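Local coordinates for protein putative glycosidase ph117-related (Bacteroides thetaiotaomicron, PDB 5A7V) that binds mannose in its ligand pocket and is probably a GH130 enzyme acting on beta-linked mannosides, at residues L171-S176 and V243-Y248; G205-E210 and Q216-I221; D267-E272 and T302-A307; P328-M333 and W359-G364. All coordinates share one frame; numbering follows the deposited sequence. Where two conformers were deposited one is given.

Interaction 1: residues L171-S176 and V243-Y248; sequences LAIATS and VNWTPY
The indole of Trp-245 meets Ile-173 at its pyrrole side, where the methyl CD1 of the isoleucine arrives on a slant, neither squarely over the ring nor in its plane. Ile-173 CD1 lies 3.7 Å from Trp-245 NE1, and Ile-173 CG1 is 4.0 Å from Trp-245 CD1, the two side chains crossing at about a right angle. Trp-245 NE1 also makes a weak hydrogen bond to Leu-242 O. Elsewhere the indole packs on Tyr-225, Met-227, Ala-237 and Ser-239 of strands 225-229 and 235-239, in the sheet that strand 246-247 joins. The two branches of Ile-173 divide the work. Ile-173 CG1 lies beside the backbone N (chi1 -49°) and reaches the indole as well as the carbonyl O of Val-243, 3.7 Å away; Ile-173 CG2, on the opposite side from that nitrogen, turns to Val-243 CG1 at 4.0 Å. Further along the strand, the methyl CG2 of Thr-175 touches the same valine branch, 4.2 Å from Val-243 CG1. Strand 169-176, third in its four-stranded antiparallel sheet, is thereby laid against the loop leading into strand 246-247 of the next sheet, as between adjacent blades of a beta-propeller. No hydrogen bond links the segments, so hydrophobic packing carries this junction.

Interaction 2: residues G205-E210 and Q216-I221; sequences GSILTE and QVIKKI
Glu-210 and Lys-219 slant across one another, and their chains run out to a salt bridge of 2.9 Å between Glu-210 OE1 and Lys-219 NZ. The lysine is extended until its last torsion bends (chi4 64°), which brings NZ in above the carboxylate plane. Its charge has a second partner, a cation-pi contact with Tyr-279. Thr-209 and Gln-216 meet in another way: Gln-216 NE2 gives a nearly straight bond to Thr-209 OG1 at 2.9 Å, with the hydroxyl oxygen close to the amide plane. OG1 is also hydrogen-bonded to Ala-277 O, so the hydroxyl is gripped twice. Ile-207 CG2 rests 4.0 Å from Ile-218 CG1, and the Leu-208 and Ile-221 side chains cross at about a right angle, with Leu-208 CD2 a tight 3.3 Å from Ile-221 CG1. The backbones beneath pair antiparallel. Glu-210 and Val-217 exchange both N-H...O bonds, Thr-209 faces Ile-218 as a non-hydrogen-bonded pair, and Lys-219 N bonds to Leu-208 O at 3.0 Å; a water spans Leu-208 O and Lys-219 O. This is a beta hairpin. Strand 205-212 also pairs with strand 225-229 and runs parallel to strand 270-280, while Ile-218 makes a backbone bond to Val-151 of the sheet beside it.

Interaction 3: residues D267-E272 and T302-A307; sequences DSQLTE and TANVYA. With MAN (alpha-D-mannopyranose), chain E.
Leu-270 and Tyr-306 touch beside a bound alpha-D-mannopyranose, the leucine methyl CD1 coming obliquely to the phenol end with 3.3 Å to Tyr-306 OH. Glu-272 OE1 lies at the edge of the same ring, near its plane, 3.8 Å from Tyr-306 CE2. The sugar links the two segments more firmly than they link each other. Its O2 donates to Glu-272 OE2 at 2.6 Å, while its O1 sits within hydrogen-bonding distance of both Glu-272 OE1 (2.7 Å) and Tyr-306 OH (2.8 Å). With CG anti to the backbone N (chi1 177°) and the chain extended beyond it, Glu-272 projects far enough for both carboxylate oxygens to straddle the O1/O2 side of the sugar.

In the next shell, Ser-204 OG is hydrogen-bonded to Glu-272 OE2, and Tyr-342 meets the Tyr-306 ring edge-to-face. Lys-291 packs on both Leu-270 and Tyr-306. Gln-269 and Leu-270 together face Lys-291 in a classic beta bulge, and a type II turn from Thr-302 to Val-305 precedes strand 306-314. Asn-78, Asp-146, Glu-231 and Asp-367 also hydrogen-bond the mannose, which makes this the acid-rich sugar pocket found at the centre of the five-bladed beta-propeller of GH130 enzymes.

Interaction 4: residues P328-M333 and W359-G364; sequences PFFRPM and WYLYYG
Phe-330 swings its CG anti to the backbone N (chi1 -162°), while Tyr-363 holds its own CG between backbone N and carbonyl carbon (chi1 55°); the two rings are thereby brought together although their backbones stay far apart. They form an edge-to-face pair, centroids 4.8 Å apart and planes at 72°, in which Phe-330 supplies the edge. Its CE2 and CZ point into the face of the tyrosine toward the hydroxyl end, with 3.5 Å from Phe-330 CE2 to Tyr-363 CE1. One face of the Phe-330 ring takes the methyl CD2 of Leu-361, 4.5 Å from Phe-330 CD2. Leu-361 and Tyr-363 both lie on strand 358-365, the middle strand of a three-stranded antiparallel sheet, and the aromatic contact fastens to that sheet the irregular loop between strand 320-324 and helix 335-338. Val-347 and Ala-373, from the strands flanking it, also touch Phe-330, so the ring is buried against the sheet. Within the loop, Phe-330 CB lies over one face of the Phe-329 ring, toward its rim. The hydroxyl of Tyr-363 is hydrogen-bonded to Glu-337 OE2, and the other oxygen of that carboxylate, OE1, accepts from the backbone N of Met-333.

Overall arrangement
Of the segments in contact, 171-176 comes first from the N terminus, and interaction 1 closes a long loop back to it from 243-248. Interaction 2, a tight hairpin, lies wholly within that loop and touches interaction 1 where Ile-207 packs on Trp-245. Interactions 3 and 4 then follow in series, 267-272 with 302-307 and 328-333 with 359-364, and none of the contacts cross. Interactions 1, 2 and 3 all reach the large mixed sheet, in which strands 205-212 and 270-280 are neighbours; interaction 1 ties it to the four-stranded sheet containing 169-176. Interaction 4 adds the sheet containing 358-365, meeting interaction 3 through Pro-332 on Val-305 and interaction 2 through Trp-359 on Gln-216.

Interaction 1: residues L171-S176 and V243-Y248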
loop_
_atom_site.group_PDB
_atom_site.type_symbol
_atom_site.label_atom_id
_atom_site.label_comp_id
_atom_site.label_asym_id
_atom_site.label_seq_id
_atom_site.Cartn_x
_atom_site.Cartn_y
_atom_site.Cartn_z
ATOM N N LEU A 171 -11.525 5.536 -3.634
ATOM C CA LEU A 171 -11.192 4.173 -3.209
ATOM C C LEU A 171 -12.245 3.188 -3.764
ATOM O O LEU A 171 -13.436 3.366 -3.486
ATOM C CB LEU A 171 -11.189 4.091 -1.682
ATOM C CG LEU A 171 -10.770 2.767 -1.067
ATOM C CD1 LEU A 171 -9.407 2.303 -1.508
ATOM C CD2 LEU A 171 -10.852 2.812 0.460
ATOM N N ALA A 172 -11.769 2.236 -4.542
ATOM C CA ALA A 172 -12.651 1.280 -5.235
ATOM C C ALA A 172 -12.198 -0.136 -5.024
ATOM O O ALA A 172 -11.124 -0.416 -4.537
ATOM C CB ALA A 172 -12.722 1.615 -6.716
ATOM N N ILE A 173 -13.081 -1.088 -5.408
ATOM C CA ILE A 173 -12.874 -2.528 -5.171
ATOM C C ILE A 173 -12.978 -3.285 -6.498
ATOM O O ILE A 173 -13.894 -3.004 -7.315
ATOM C CB ILE A 173 -13.900 -3.119 -4.167
ATOM C CG1 ILE A 173 -14.048 -2.298 -2.889
ATOM C CG2 ILE A 173 -13.572 -4.567 -3.882
ATOM C CD1 ILE A 173 -12.789 -2.255 -2.009
ATOM N N ALA A 174 -12.079 -4.220 -6.681
ATOM C CA ALA A 174 -12.205 -5.208 -7.789
ATOM C C ALA A 174 -11.906 -6.578 -7.215
ATOM O O ALA A 174 -11.196 -6.728 -6.232
ATOM C CB ALA A 174 -11.227 -4.879 -8.920
ATOM N N THR A 175 -12.520 -7.609 -7.845
ATOM C CA THR A 175 -12.323 -8.969 -7.383
ATOM C C THR A 175 -11.959 -9.915 -8.516
ATOM O O THR A 175 -12.267 -9.645 -9.697
ATOM C CB THR A 175 -13.566 -9.535 -6.645
ATOM O OG1 THR A 175 -14.667 -9.613 -7.537
ATOM C CG2 THR A 175 -13.953 -8.651 -5.446
ATOM N N SER A 176 -11.293 -10.993 -8.155
ATOM C CA SER A 176 -10.812 -11.994 -9.145
ATOM C C SER A 176 -10.508 -13.304 -8.447
ATOM O O SER A 176 -10.136 -13.301 -7.271
ATOM C CB SER A 176 -9.533 -11.475 -9.842
ATOM O OG SER A 176 -8.972 -12.438 -10.729
ATOM N N VAL A 243 -17.398 -5.693 -1.040
ATOM C CA VAL A 243 -17.442 -4.702 -2.116
ATOM C C VAL A 243 -18.118 -3.408 -1.697
ATOM O O VAL A 243 -17.644 -2.336 -2.086
ATOM C CB VAL A 243 -18.035 -5.279 -3.435
ATOM C CG1 VAL A 243 -17.146 -6.397 -3.915
ATOM C CG2 VAL A 243 -19.470 -5.797 -3.309
ATOM N N ASN A 244 -19.196 -3.497 -0.900
ATOM C CA ASN A 244 -19.865 -2.311 -0.348
ATOM C C ASN A 244 -19.426 -2.126 1.104
ATOM O O ASN A 244 -19.692 -2.968 1.965
ATOM C CB ASN A 244 -21.392 -2.453 -0.442
ATOM C CG ASN A 244 -21.866 -2.540 -1.874
ATOM O OD1 ASN A 244 -21.683 -1.598 -2.665
ATOM N ND2 ASN A 244 -22.455 -3.662 -2.240
ATOM N N TRP A 245 -18.740 -1.010 1.359
ATOM C CA TRP A 245 -18.150 -0.720 2.686
ATOM C C TRP A 245 -18.861 0.448 3.350
ATOM O O TRP A 245 -19.230 1.419 2.679
ATOM C CB TRP A 245 -16.636 -0.424 2.500
ATOM C CG TRP A 245 -15.868 -1.632 2.059
ATOM C CD1 TRP A 245 -15.699 -2.099 0.752
ATOM C CD2 TRP A 245 -15.217 -2.601 2.913
ATOM N NE1 TRP A 245 -14.995 -3.263 0.778
ATOM C CE2 TRP A 245 -14.676 -3.607 2.072
ATOM C CE3 TRP A 245 -15.040 -2.720 4.306
ATOM C CZ2 TRP A 245 -13.951 -4.682 2.568
ATOM C CZ3 TRP A 245 -14.376 -3.812 4.789
ATOM C CH2 TRP A 245 -13.841 -4.791 3.935
ATOM N N THR A 246 -19.032 0.348 4.679
ATOM C CA THR A 246 -19.735 1.343 5.468
ATOM C C THR A 246 -18.739 1.977 6.436
ATOM O O THR A 246 -18.279 1.310 7.361
ATOM C CB THR A 246 -20.908 0.686 6.198
ATOM O OG1 THR A 246 -21.801 0.103 5.240
ATOM C CG2 THR A 246 -21.647 1.698 7.071
ATOM N N PRO A 247 -18.349 3.257 6.177
ATOM C CA PRO A 247 -17.413 3.897 7.095
ATOM C C PRO A 247 -17.955 4.065 8.497
ATOM O O PRO A 247 -19.165 4.238 8.674
ATOM C CB PRO A 247 -17.146 5.262 6.460
ATOM C CG PRO A 247 -17.537 5.157 5.053
ATOM C CD PRO A 247 -18.669 4.123 5.032
ATOM N N TYR A 248 -17.042 4.022 9.478
ATOM C CA TYR A 248 -17.390 4.403 10.846
ATOM C C TYR A 248 -17.529 5.938 10.886
ATOM O O TYR A 248 -16.640 6.658 10.403
ATOM C CB TYR A 248 -16.344 3.973 11.871
ATOM C CG TYR A 248 -16.345 2.526 12.263
ATOM C CD1 TYR A 248 -15.681 1.593 11.493
ATOM C CD2 TYR A 248 -16.974 2.094 13.416
ATOM C CE1 TYR A 248 -15.665 0.227 11.824
ATOM C CE2 TYR A 248 -16.959 0.745 13.770
ATOM C CZ TYR A 248 -16.310 -0.191 12.958
ATOM O OH TYR A 248 -16.229 -1.526 13.319
#

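Interaction 2: residues G205-E210 and Q216-I221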
loop_
_atom_site.group_PDB
_atom_site.type_symbol
_atom_site.label_atom_id
_atom_site.label_comp_id
_atom_site.label_asym_id
_atom_site.label_seq_id
_atom_site.Cartn_x
_atom_site.Cartn_y
_atom_site.Cartn_z
ATOM N N GLY A 205 -6.722 1.530 1.074
ATOM C CA GLY A 205 -7.553 0.624 1.867
ATOM C C GLY A 205 -6.853 -0.649 2.262
ATOM O O GLY A 205 -6.442 -1.433 1.380
ATOM N N SER A 206 -6.744 -0.909 3.569
ATOM C CA SER A 206 -6.039 -2.061 4.181
ATOM C C SER A 206 -7.048 -2.970 4.893
ATOM O O SER A 206 -7.468 -2.725 6.040
ATOM C CB SER A 206 -5.047 -1.513 5.215
ATOM O OG SER A 206 -4.082 -0.638 4.619
ATOM N N ILE A 207 -7.469 -4.016 4.174
ATOM C CA ILE A 207 -8.394 -5.015 4.709
ATOM C C ILE A 207 -7.709 -5.828 5.798
ATOM O O ILE A 207 -6.514 -6.122 5.722
ATOM C CB ILE A 207 -8.981 -5.865 3.574
ATOM C CG1 ILE A 207 -9.767 -5.017 2.605
ATOM C CG2 ILE A 207 -9.847 -7.012 4.094
ATOM C CD1 ILE A 207 -10.256 -5.714 1.342
ATOM N N LEU A 208 -8.480 -6.189 6.857
ATOM C CA LEU A 208 -7.951 -7.027 7.925
ATOM C C LEU A 208 -7.757 -8.485 7.490
ATOM O O LEU A 208 -8.709 -9.078 6.914
ATOM C CB LEU A 208 -8.883 -6.960 9.136
ATOM C CG LEU A 208 -8.477 -7.758 10.363
ATOM C CD1 LEU A 208 -7.176 -7.195 10.953
ATOM C CD2 LEU A 208 -9.572 -7.710 11.399
ATOM N N THR A 209 -6.621 -9.054 7.850
ATOM C CA THR A 209 -6.220 -10.430 7.534
ATOM C C THR A 209 -5.627 -11.106 8.763
ATOM O O THR A 209 -5.325 -10.447 9.784
ATOM C CB THR A 209 -5.155 -10.454 6.403
ATOM O OG1 THR A 209 -3.901 -9.910 6.909
ATOM C CG2 THR A 209 -5.590 -9.697 5.178
ATOM N N GLU A 210 -5.440 -12.423 8.652
ATOM C CA GLU A 210 -4.793 -13.235 9.661
ATOM C C GLU A 210 -4.087 -14.389 8.974
ATOM O O GLU A 210 -4.589 -14.896 7.966
ATOM C CB GLU A 210 -5.823 -13.776 10.686
ATOM C CG GLU A 210 -5.238 -14.541 11.859
ATOM C CD GLU A 210 -6.275 -15.080 12.847
ATOM O OE1 GLU A 210 -7.469 -15.081 12.488
ATOM O OE2 GLU A 210 -5.848 -15.511 13.979
ATOM N N GLN A 216 -2.045 -16.344 4.765
ATOM C CA GLN A 216 -2.688 -15.075 5.096
ATOM C C GLN A 216 -4.014 -14.903 4.356
ATOM O O GLN A 216 -4.043 -14.871 3.108
ATOM C CB GLN A 216 -1.730 -13.916 4.744
ATOM C CG GLN A 216 -2.198 -12.552 5.199
ATOM C CD GLN A 216 -1.177 -11.458 4.954
ATOM O OE1 GLN A 216 -0.231 -11.637 4.185
ATOM N NE2 GLN A 216 -1.391 -10.328 5.619
ATOM N N VAL A 217 -5.093 -14.824 5.132
ATOM C CA VAL A 217 -6.452 -14.770 4.569
ATOM C C VAL A 217 -7.236 -13.644 5.264
ATOM O O VAL A 217 -6.951 -13.257 6.419
ATOM C CB VAL A 217 -7.230 -16.110 4.723
ATOM C CG1 VAL A 217 -6.563 -17.175 3.871
ATOM C CG2 VAL A 217 -7.349 -16.555 6.183
ATOM N N ILE A 218 -8.233 -13.128 4.547
ATOM C CA ILE A 218 -9.134 -12.102 5.076
ATOM C C ILE A 218 -9.798 -12.608 6.356
ATOM O O ILE A 218 -10.231 -13.791 6.392
ATOM C CB ILE A 218 -10.104 -11.628 3.991
ATOM C CG1 ILE A 218 -9.317 -10.842 2.926
ATOM C CG2 ILE A 218 -11.262 -10.837 4.558
ATOM C CD1 ILE A 218 -10.108 -10.520 1.674
ATOM N N LYS A 219 -9.948 -11.758 7.369
ATOM C CA LYS A 219 -10.464 -12.115 8.689
ATOM C C LYS A 219 -11.685 -11.312 9.032
ATOM O O LYS A 219 -11.662 -10.090 9.002
ATOM C CB LYS A 219 -9.386 -11.881 9.760
ATOM C CG LYS A 219 -9.891 -12.358 11.165
ATOM C CD LYS A 219 -8.958 -12.121 12.297
ATOM C CE LYS A 219 -9.572 -12.597 13.602
ATOM N NZ LYS A 219 -9.868 -14.054 13.773
ATOM N N LYS A 220 -12.772 -11.989 9.395
ATOM C CA LYS A 220 -13.918 -11.308 9.981
ATOM C C LYS A 220 -13.743 -10.979 11.464
ATOM O O LYS A 220 -13.066 -11.708 12.219
ATOM C CB LYS A 220 -15.162 -12.179 9.884
ATOM C CG LYS A 220 -15.631 -12.381 8.472
ATOM C CD LYS A 220 -16.901 -13.254 8.509
ATOM C CE LYS A 220 -17.435 -13.520 7.148
ATOM N NZ LYS A 220 -18.582 -14.495 7.255
ATOM N N ILE A 221 -14.374 -9.886 11.869
ATOM C CA ILE A 221 -14.451 -9.515 13.294
ATOM C C ILE A 221 -15.883 -9.133 13.557
ATOM O O ILE A 221 -16.484 -8.379 12.797
ATOM C CB ILE A 221 -13.565 -8.308 13.693
ATOM C CG1 ILE A 221 -12.115 -8.558 13.388
ATOM C CG2 ILE A 221 -13.764 -7.958 15.185
ATOM C CD1 ILE A 221 -11.335 -9.279 14.460
HETATM O O HOH W 1 -11.771 -8.237 6.999
#

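Interaction 3: residues D267-E272 and T302-A307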
loop_
_atom_site.group_PDB
_atom_site.type_symbol
_atom_site.label_atom_id
_atom_site.label_comp_id
_atom_site.label_asym_id
_atom_site.label_seq_id
_atom_site.Cartn_x
_atom_site.Cartn_y
_atom_site.Cartn_z
ATOM N N ASP A 267 5.333 11.101 11.064
ATOM C CA ASP A 267 3.965 10.948 10.552
ATOM C C ASP A 267 3.137 12.164 10.991
ATOM O O ASP A 267 2.228 12.098 11.821
ATOM C CB ASP A 267 3.333 9.643 10.965
ATOM C CG ASP A 267 3.256 9.414 12.471
ATOM O OD1 ASP A 267 4.066 9.984 13.251
ATOM O OD2 ASP A 267 2.396 8.567 12.879
ATOM N N SER A 268 3.519 13.317 10.410
ATOM C CA SER A 268 3.098 14.633 10.860
ATOM C C SER A 268 2.226 15.401 9.874
ATOM O O SER A 268 1.594 16.387 10.260
ATOM C CB SER A 268 4.321 15.448 11.297
ATOM O OG SER A 268 5.356 15.304 10.345
ATOM N N GLN A 269 2.255 15.017 8.588
ATOM C CA GLN A 269 1.355 15.578 7.585
ATOM C C GLN A 269 0.294 14.577 7.132
ATOM O O GLN A 269 -0.856 14.982 6.889
ATOM C CB GLN A 269 2.155 16.096 6.375
ATOM C CG GLN A 269 1.329 16.905 5.386
ATOM C CD GLN A 269 2.225 17.696 4.418
ATOM O OE1 GLN A 269 3.287 18.156 4.809
ATOM N NE2 GLN A 269 1.836 17.778 3.190
ATOM N N LEU A 270 0.682 13.292 7.008
ATOM C CA LEU A 270 -0.267 12.216 6.575
ATOM C C LEU A 270 0.040 10.991 7.413
ATOM O O LEU A 270 1.196 10.753 7.830
ATOM C CB LEU A 270 -0.056 11.846 5.113
ATOM C CG LEU A 270 -0.244 12.913 4.075
ATOM C CD1 LEU A 270 0.174 12.371 2.698
ATOM C CD2 LEU A 270 -1.646 13.463 4.031
ATOM N N THR A 271 -1.025 10.199 7.613
ATOM C CA THR A 271 -0.964 8.820 8.167
ATOM C C THR A 271 -1.767 7.938 7.200
ATOM O O THR A 271 -3.001 7.827 7.334
ATOM C CB THR A 271 -1.562 8.715 9.615
ATOM O OG1 THR A 271 -2.871 9.297 9.609
ATOM C CG2 THR A 271 -0.710 9.464 10.638
ATOM N N GLU A 272 -1.092 7.363 6.235
ATOM C CA GLU A 272 -1.756 6.777 5.071
ATOM C C GLU A 272 -1.572 5.269 5.099
ATOM O O GLU A 272 -0.484 4.724 5.159
ATOM C CB GLU A 272 -1.146 7.332 3.787
ATOM C CG GLU A 272 -1.753 6.701 2.517
ATOM C CD GLU A 272 -1.482 7.447 1.245
ATOM O OE1 GLU A 272 -0.522 8.301 1.243
ATOM O OE2 GLU A 272 -2.224 7.251 0.264
ATOM N N THR A 302 14.116 14.130 6.521
ATOM C CA THR A 302 13.899 15.007 5.376
ATOM C C THR A 302 12.492 15.562 5.320
ATOM O O THR A 302 11.515 14.788 5.402
ATOM C CB THR A 302 14.220 14.180 4.068
ATOM O OG1 THR A 302 15.550 13.649 4.168
ATOM C CG2 THR A 302 14.033 14.968 2.822
ATOM N N ALA A 303 12.301 16.854 5.133
ATOM C CA ALA A 303 10.992 17.452 4.957
ATOM C C ALA A 303 10.306 16.734 3.791
ATOM O O ALA A 303 10.904 16.505 2.730
ATOM C CB ALA A 303 11.104 18.935 4.675
ATOM N N ASN A 304 9.035 16.376 3.992
ATOM C CA ASN A 304 8.128 15.813 2.952
ATOM C C ASN A 304 8.444 14.379 2.582
ATOM O O ASN A 304 7.795 13.844 1.680
ATOM C CB ASN A 304 8.094 16.751 1.723
ATOM C CG ASN A 304 7.430 18.069 2.068
ATOM O OD1 ASN A 304 6.289 18.077 2.523
ATOM N ND2 ASN A 304 8.147 19.169 1.943
ATOM N N VAL A 305 9.374 13.730 3.268
ATOM C CA VAL A 305 9.633 12.305 2.985
ATOM C C VAL A 305 8.454 11.448 3.450
ATOM O O VAL A 305 7.808 11.748 4.443
ATOM C CB VAL A 305 10.960 11.845 3.633
ATOM C CG1 VAL A 305 10.841 11.662 5.131
ATOM C CG2 VAL A 305 11.553 10.616 2.972
ATOM N N TYR A 306 8.248 10.330 2.732
ATOM C CA TYR A 306 7.350 9.246 3.219
ATOM C C TYR A 306 8.200 8.127 3.812
ATOM O O TYR A 306 9.044 7.537 3.123
ATOM C CB TYR A 306 6.465 8.675 2.125
ATOM C CG TYR A 306 5.333 9.514 1.660
ATOM C CD1 TYR A 306 5.510 10.715 0.953
ATOM C CD2 TYR A 306 4.008 9.092 1.869
ATOM C CE1 TYR A 306 4.437 11.445 0.480
ATOM C CE2 TYR A 306 2.942 9.811 1.395
ATOM C CZ TYR A 306 3.144 10.965 0.666
ATOM O OH TYR A 306 2.082 11.683 0.151
ATOM N N ALA A 307 7.998 7.889 5.106
ATOM C CA ALA A 307 8.652 6.816 5.833
ATOM C C ALA A 307 7.589 5.998 6.608
ATOM O O ALA A 307 6.556 6.550 6.984
ATOM C CB ALA A 307 9.724 7.373 6.775
HETATM C C1 MAN E . -0.023 9.754 -2.055
HETATM C C2 MAN E . 0.032 8.213 -2.144
HETATM C C3 MAN E . 0.754 7.621 -3.369
HETATM C C4 MAN E . 2.061 8.379 -3.667
HETATM C C5 MAN E . 2.310 9.548 -2.697
HETATM C C6 MAN E . 3.531 10.404 -3.102
HETATM O O1 MAN E . -0.193 10.251 -0.618
HETATM O O2 MAN E . -1.337 7.783 -2.142
HETATM O O3 MAN E . -0.030 7.674 -4.545
HETATM O O4 MAN E . 3.091 7.412 -3.637
HETATM O O5 MAN E . 1.103 10.374 -2.714
HETATM O O6 MAN E . 3.287 11.008 -4.380
#

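Interaction 4: residues P328-M333 and W359-G364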
loop_
_atom_site.group_PDB
_atom_site.type_symbol
_atom_site.label_atom_id
_atom_site.label_comp_id
_atom_site.label_asym_id
_atom_site.label_seq_id
_atom_site.Cartn_x
_atom_site.Cartn_y
_atom_site.Cartn_z
ATOM N N PRO A 328 10.097 5.925 12.363
ATOM C CA PRO A 328 9.740 4.974 11.303
ATOM C C PRO A 328 10.609 3.750 11.385
ATOM O O PRO A 328 11.781 3.832 11.713
ATOM C CB PRO A 328 9.979 5.763 10.020
ATOM C CG PRO A 328 11.071 6.771 10.371
ATOM C CD PRO A 328 10.817 7.107 11.830
ATOM N N PHE A 329 10.043 2.587 11.031
ATOM C CA PHE A 329 10.823 1.323 11.028
ATOM C C PHE A 329 11.568 1.101 9.693
ATOM O O PHE A 329 12.497 0.285 9.622
ATOM C CB PHE A 329 9.966 0.070 11.354
ATOM C CG PHE A 329 8.992 -0.354 10.259
ATOM C CD1 PHE A 329 7.797 0.283 10.068
ATOM C CD2 PHE A 329 9.348 -1.366 9.389
ATOM C CE1 PHE A 329 6.926 -0.089 9.044
ATOM C CE2 PHE A 329 8.491 -1.756 8.377
ATOM C CZ PHE A 329 7.281 -1.145 8.208
ATOM N N PHE A 330 11.152 1.838 8.666
ATOM C CA PHE A 330 11.659 1.657 7.288
ATOM C C PHE A 330 11.535 3.033 6.661
ATOM O O PHE A 330 10.486 3.682 6.723
ATOM C CB PHE A 330 10.806 0.597 6.573
ATOM C CG PHE A 330 11.432 -0.006 5.331
ATOM C CD1 PHE A 330 12.459 -0.910 5.441
ATOM C CD2 PHE A 330 10.991 0.331 4.066
ATOM C CE1 PHE A 330 13.046 -1.466 4.309
ATOM C CE2 PHE A 330 11.572 -0.219 2.942
ATOM C CZ PHE A 330 12.595 -1.127 3.080
ATOM N N ARG A 331 12.633 3.493 6.050
ATOM C CA ARG A 331 12.670 4.855 5.497
ATOM C C ARG A 331 13.588 4.862 4.291
ATOM O O ARG A 331 14.357 3.916 4.097
ATOM C CB ARG A 331 13.110 5.886 6.547
ATOM C CG ARG A 331 14.546 5.750 7.002
ATOM C CD ARG A 331 14.846 6.740 8.105
ATOM N NE ARG A 331 16.181 6.605 8.667
ATOM C CZ ARG A 331 17.266 7.219 8.179
ATOM N NH1 ARG A 331 17.190 8.024 7.138
ATOM N NH2 ARG A 331 18.421 6.998 8.775
ATOM N N PRO A 332 13.540 5.948 3.496
ATOM C CA PRO A 332 14.458 5.934 2.350
ATOM C C PRO A 332 15.942 5.902 2.757
ATOM O O PRO A 332 16.399 6.745 3.556
ATOM C CB PRO A 332 14.123 7.236 1.603
ATOM C CG PRO A 332 12.641 7.419 1.886
ATOM C CD PRO A 332 12.553 7.026 3.365
ATOM N N MET A 333 16.672 4.933 2.225
ATOM C CA MET A 333 18.084 4.733 2.508
ATOM C C MET A 333 18.929 4.684 1.229
ATOM O O MET A 333 20.029 5.206 1.200
ATOM C CB MET A 333 18.317 3.452 3.301
ATOM C CG MET A 333 17.687 3.383 4.674
ATOM S SD MET A 333 18.268 4.532 5.877
ATOM C CE MET A 333 19.938 3.901 6.123
ATOM N N TRP A 359 8.406 -12.790 5.979
ATOM C CA TRP A 359 7.573 -11.730 5.500
ATOM C C TRP A 359 8.284 -10.908 4.436
ATOM O O TRP A 359 9.292 -10.216 4.725
ATOM C CB TRP A 359 7.126 -10.816 6.626
ATOM C CG TRP A 359 6.070 -11.430 7.548
ATOM C CD1 TRP A 359 6.236 -11.955 8.806
ATOM C CD2 TRP A 359 4.661 -11.531 7.245
ATOM N NE1 TRP A 359 5.008 -12.360 9.296
ATOM C CE2 TRP A 359 4.029 -12.090 8.371
ATOM C CE3 TRP A 359 3.874 -11.126 6.159
ATOM C CZ2 TRP A 359 2.643 -12.262 8.433
ATOM C CZ3 TRP A 359 2.511 -11.327 6.202
ATOM C CH2 TRP A 359 1.901 -11.901 7.335
ATOM N N TYR A 360 7.766 -10.922 3.214
ATOM C CA TYR A 360 8.279 -10.175 2.072
ATOM C C TYR A 360 7.468 -8.903 1.908
ATOM O O TYR A 360 6.261 -8.952 1.748
ATOM C CB TYR A 360 8.206 -11.019 0.796
ATOM C CG TYR A 360 9.154 -12.194 0.776
ATOM C CD1 TYR A 360 8.929 -13.332 1.542
ATOM C CD2 TYR A 360 10.268 -12.213 -0.051
ATOM C CE1 TYR A 360 9.834 -14.394 1.531
ATOM C CE2 TYR A 360 11.131 -13.292 -0.087
ATOM C CZ TYR A 360 10.922 -14.383 0.709
ATOM O OH TYR A 360 11.809 -15.470 0.679
ATOM N N LEU A 361 8.144 -7.746 2.006
ATOM C CA LEU A 361 7.536 -6.413 1.915
ATOM C C LEU A 361 7.832 -5.809 0.564
ATOM O O LEU A 361 9.011 -5.832 0.142
ATOM C CB LEU A 361 8.155 -5.553 3.023
ATOM C CG LEU A 361 7.624 -4.124 3.163
ATOM C CD1 LEU A 361 6.191 -4.070 3.615
ATOM C CD2 LEU A 361 8.520 -3.386 4.132
ATOM N N TYR A 362 6.817 -5.255 -0.084
ATOM C CA TYR A 362 6.938 -4.620 -1.406
ATOM C C TYR A 362 6.481 -3.181 -1.301
ATOM O O TYR A 362 5.449 -2.889 -0.672
ATOM C CB TYR A 362 6.122 -5.396 -2.483
ATOM C CG TYR A 362 6.751 -6.766 -2.708
ATOM C CD1 TYR A 362 7.775 -6.922 -3.601
ATOM C CD2 TYR A 362 6.322 -7.892 -2.008
ATOM C CE1 TYR A 362 8.422 -8.141 -3.771
ATOM C CE2 TYR A 362 6.979 -9.097 -2.152
ATOM C CZ TYR A 362 8.038 -9.226 -3.022
ATOM O OH TYR A 362 8.706 -10.430 -3.114
ATOM N N TYR A 363 7.276 -2.275 -1.879
ATOM C CA TYR A 363 7.054 -0.859 -1.678
ATOM C C TYR A 363 7.431 -0.051 -2.924
ATOM O O TYR A 363 8.290 -0.451 -3.728
ATOM C CB TYR A 363 7.810 -0.352 -0.432
ATOM C CG TYR A 363 9.274 -0.633 -0.443
ATOM C CD1 TYR A 363 9.802 -1.814 0.020
ATOM C CD2 TYR A 363 10.195 0.340 -0.914
ATOM C CE1 TYR A 363 11.194 -2.049 -0.000
ATOM C CE2 TYR A 363 11.543 0.104 -0.914
ATOM C CZ TYR A 363 12.064 -1.058 -0.429
ATOM O OH TYR A 363 13.416 -1.309 -0.397
ATOM N N GLY A 364 6.779 1.104 -3.067
ATOM C CA GLY A 364 7.233 2.100 -4.057
ATOM C C GLY A 364 8.474 2.852 -3.592
ATOM O O GLY A 364 8.589 3.179 -2.412
#